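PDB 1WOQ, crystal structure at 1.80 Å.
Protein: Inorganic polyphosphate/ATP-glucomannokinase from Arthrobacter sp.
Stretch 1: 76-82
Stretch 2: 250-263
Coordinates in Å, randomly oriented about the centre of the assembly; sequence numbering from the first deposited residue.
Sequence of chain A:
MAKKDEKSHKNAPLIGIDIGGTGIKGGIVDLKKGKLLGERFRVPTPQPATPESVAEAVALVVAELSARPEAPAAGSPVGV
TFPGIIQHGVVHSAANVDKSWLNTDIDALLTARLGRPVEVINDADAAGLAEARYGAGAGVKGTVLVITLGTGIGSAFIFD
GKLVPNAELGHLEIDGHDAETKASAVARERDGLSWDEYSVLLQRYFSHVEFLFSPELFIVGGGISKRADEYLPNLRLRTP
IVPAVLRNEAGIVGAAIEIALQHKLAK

Stretch 1 76-82: SPVGVTF
Stretch 2 (250-263) AGIVGAAIEIALQH

Strand 78-82, preceded by Ser76 and Pro77 in extended loop conformation (phi/psi -64/146 and -65/150), packs against helix 250-262. Strand phi ranges from -94° (Gly79) to -152° (Phe82), and psi from 133° (Val78) to 160° (Thr81); helix torsions stay near -60/-45. The axes approach to 6.6 Å, with 127° between their N-to-C directions, so the strand crosses obliquely, nearer antiparallel than parallel. The register is set by Gly79 CA and Ala255 CA, 4.6 Å apart. That closeness depends on glycine: an ideal CB on Gly79 would point toward the helix and lie 2.2 Å from Ala255 O, a clash.

No hydrogen bond joins the stretches; the 320 Å² buried between them reflects van der Waals packing. Within the helix, i to i-4 bonds hold the backbone, such as Ala255 N to Gly251 O at 2.9 Å, while Ile259 N to Ala255 O is weak at 3.3 Å.

Van der Waals contacts follow Gly251, Ala255 and Ile259 along one helix face, with His263 four residues further on. Thr81 (chi1 71°, p) points toward the helix and sets CG2 3.5 Å from Gly251 O and 4.0 Å from Ala255 CB; its OG1 is hydrogen-bonded elsewhere in the structure. Ala255 CB lies 3.6 Å from Gly79 C, its small methyl fitting against strand backbone. Ile259 (chi1 m, chi2 t) extends CD1 to 3.3 Å from Pro77 O, while its CG2 meets Pro77 CG at 3.5 Å. Val78 and Val80, both t, point their CA-to-CB bonds away from the helix, in alternation with Pro77 and Thr81.

One aromatic contact lies at His263, the last residue of stretch 2. Pro77, C-gamma endo, places CG over a face of the His263 ring, 4.3 Å from its centroid and 27° off the normal, a CH-pi geometry. His263 (chi1 -71°, chi2 57°) also makes a weak hydrogen bond from ND1 to Ile259 O, 3.1 Å at 127°.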

# COMPACT_ATOMS: atom_id res chain seq x y z
N SER A 76 3.27 -4.80 22.25
CA SER A 76 2.81 -5.53 21.08
C SER A 76 3.53 -5.05 19.82
O SER A 76 3.86 -3.87 19.69
CB SER A 76 1.30 -5.37 20.91
OG SER A 76 0.94 -4.00 20.81
N PRO A 77 3.78 -5.96 18.86
CA PRO A 77 4.46 -5.59 17.62
C PRO A 77 3.61 -4.63 16.78
O PRO A 77 2.39 -4.66 16.83
CB PRO A 77 4.67 -6.93 16.93
CG PRO A 77 3.50 -7.73 17.39
CD PRO A 77 3.43 -7.39 18.86
N VAL A 78 4.29 -3.77 16.02
CA VAL A 78 3.62 -2.79 15.17
C VAL A 78 3.95 -3.04 13.71
O VAL A 78 5.11 -3.23 13.34
CB VAL A 78 4.07 -1.36 15.54
CG1 VAL A 78 3.44 -0.33 14.60
CG2 VAL A 78 3.70 -1.07 16.98
N GLY A 79 2.91 -3.03 12.86
CA GLY A 79 3.11 -3.24 11.44
C GLY A 79 3.24 -1.89 10.75
O GLY A 79 2.52 -0.95 11.07
N VAL A 80 4.15 -1.79 9.79
CA VAL A 80 4.37 -0.52 9.10
C VAL A 80 4.58 -0.76 7.61
O VAL A 80 5.21 -1.74 7.22
CB VAL A 80 5.63 0.18 9.66
CG1 VAL A 80 5.82 1.53 8.99
CG2 VAL A 80 5.50 0.34 11.17
N THR A 81 4.05 0.13 6.78
CA THR A 81 4.24 -0.01 5.33
C THR A 81 5.31 0.95 4.85
O THR A 81 5.63 1.94 5.51
CB THR A 81 2.96 0.31 4.53
OG1 THR A 81 2.70 1.72 4.59
CG2 THR A 81 1.76 -0.45 5.10
N PHE A 82 5.86 0.66 3.68
CA PHE A 82 6.89 1.51 3.10
C PHE A 82 6.79 1.35 1.59
O PHE A 82 6.66 0.23 1.09
CB PHE A 82 8.27 1.08 3.57
CG PHE A 82 9.36 1.99 3.10
CD1 PHE A 82 9.67 3.15 3.80
CD2 PHE A 82 10.03 1.73 1.91
CE1 PHE A 82 10.64 4.03 3.33
CE2 PHE A 82 11.00 2.61 1.42
CZ PHE A 82 11.30 3.76 2.14
N ALA A 250 -6.46 0.78 3.81
CA ALA A 250 -5.90 -0.45 3.26
C ALA A 250 -4.49 -0.79 3.76
O ALA A 250 -4.22 -1.93 4.13
CB ALA A 250 -5.91 -0.40 1.74
N GLY A 251 -3.61 0.20 3.76
CA GLY A 251 -2.24 -0.02 4.22
C GLY A 251 -2.17 -0.33 5.70
O GLY A 251 -1.45 -1.23 6.13
N ILE A 252 -2.92 0.44 6.49
CA ILE A 252 -2.96 0.24 7.93
C ILE A 252 -3.42 -1.18 8.28
O ILE A 252 -2.78 -1.89 9.06
CB ILE A 252 -3.93 1.26 8.58
CG1 ILE A 252 -3.32 2.66 8.51
CG2 ILE A 252 -4.24 0.85 10.03
CD1 ILE A 252 -4.27 3.77 8.90
N VAL A 253 -4.53 -1.59 7.68
CA VAL A 253 -5.07 -2.92 7.94
C VAL A 253 -4.12 -4.00 7.45
O VAL A 253 -3.84 -4.95 8.16
CB VAL A 253 -6.45 -3.09 7.27
CG1 VAL A 253 -6.95 -4.52 7.44
CG2 VAL A 253 -7.43 -2.11 7.89
N GLY A 254 -3.60 -3.83 6.24
CA GLY A 254 -2.68 -4.81 5.69
C GLY A 254 -1.43 -4.99 6.53
O GLY A 254 -0.89 -6.09 6.64
N ALA A 255 -0.94 -3.90 7.12
CA ALA A 255 0.26 -3.96 7.95
C ALA A 255 -0.01 -4.82 9.19
O ALA A 255 0.86 -5.58 9.62
CB ALA A 255 0.68 -2.56 8.37
N ALA A 256 -1.21 -4.69 9.74
CA ALA A 256 -1.59 -5.47 10.92
C ALA A 256 -1.71 -6.94 10.54
O ALA A 256 -1.26 -7.82 11.28
CB ALA A 256 -2.91 -4.95 11.49
N ILE A 257 -2.33 -7.20 9.39
CA ILE A 257 -2.49 -8.57 8.92
C ILE A 257 -1.13 -9.25 8.85
O ILE A 257 -0.97 -10.38 9.31
CB ILE A 257 -3.12 -8.62 7.50
CG1 ILE A 257 -4.59 -8.21 7.57
CG2 ILE A 257 -2.96 -10.02 6.90
CD1 ILE A 257 -5.26 -8.13 6.21
N GLU A 258 -0.15 -8.57 8.25
CA GLU A 258 1.19 -9.13 8.12
C GLU A 258 1.77 -9.54 9.47
O GLU A 258 2.38 -10.60 9.59
CB GLU A 258 2.12 -8.13 7.41
CG GLU A 258 3.50 -8.70 7.06
CD GLU A 258 3.43 -9.90 6.12
OE1 GLU A 258 2.33 -10.24 5.65
OE2 GLU A 258 4.49 -10.51 5.85
N ILE A 259 1.61 -8.69 10.48
CA ILE A 259 2.11 -9.03 11.82
C ILE A 259 1.52 -10.36 12.26
O ILE A 259 2.24 -11.27 12.67
CB ILE A 259 1.69 -7.99 12.88
CG1 ILE A 259 2.39 -6.66 12.63
CG2 ILE A 259 2.03 -8.52 14.28
CD1 ILE A 259 2.02 -5.61 13.64
N ALA A 260 0.20 -10.45 12.16
CA ALA A 260 -0.53 -11.65 12.55
C ALA A 260 -0.04 -12.89 11.81
O ALA A 260 0.20 -13.93 12.41
CB ALA A 260 -2.02 -11.45 12.30
N LEU A 261 0.11 -12.77 10.49
CA LEU A 261 0.57 -13.89 9.68
C LEU A 261 1.98 -14.32 10.10
O LEU A 261 2.25 -15.51 10.24
CB LEU A 261 0.57 -13.52 8.20
CG LEU A 261 -0.78 -13.24 7.55
CD1 LEU A 261 -0.57 -12.88 6.09
CD2 LEU A 261 -1.68 -14.46 7.67
N GLN A 262 2.86 -13.35 10.30
CA GLN A 262 4.23 -13.63 10.70
C GLN A 262 4.27 -14.28 12.08
O GLN A 262 5.01 -15.23 12.31
CB GLN A 262 5.06 -12.35 10.69
CG GLN A 262 5.09 -11.63 9.35
CD GLN A 262 5.74 -12.46 8.25
OE1 GLN A 262 5.28 -13.55 7.92
NE2 GLN A 262 6.82 -11.93 7.68
N HIS A 263 3.48 -13.74 13.01
CA HIS A 263 3.42 -14.28 14.37
C HIS A 263 2.41 -15.42 14.44
O HIS A 263 1.54 -15.38 15.34
CB HIS A 263 3.04 -13.19 15.36
CG HIS A 263 4.11 -12.17 15.59
ND1 HIS A 263 4.67 -11.43 14.57
CD2 HIS A 263 4.73 -11.77 16.73
CE1 HIS A 263 5.58 -10.61 15.07
NE2 HIS A 263 5.64 -10.80 16.38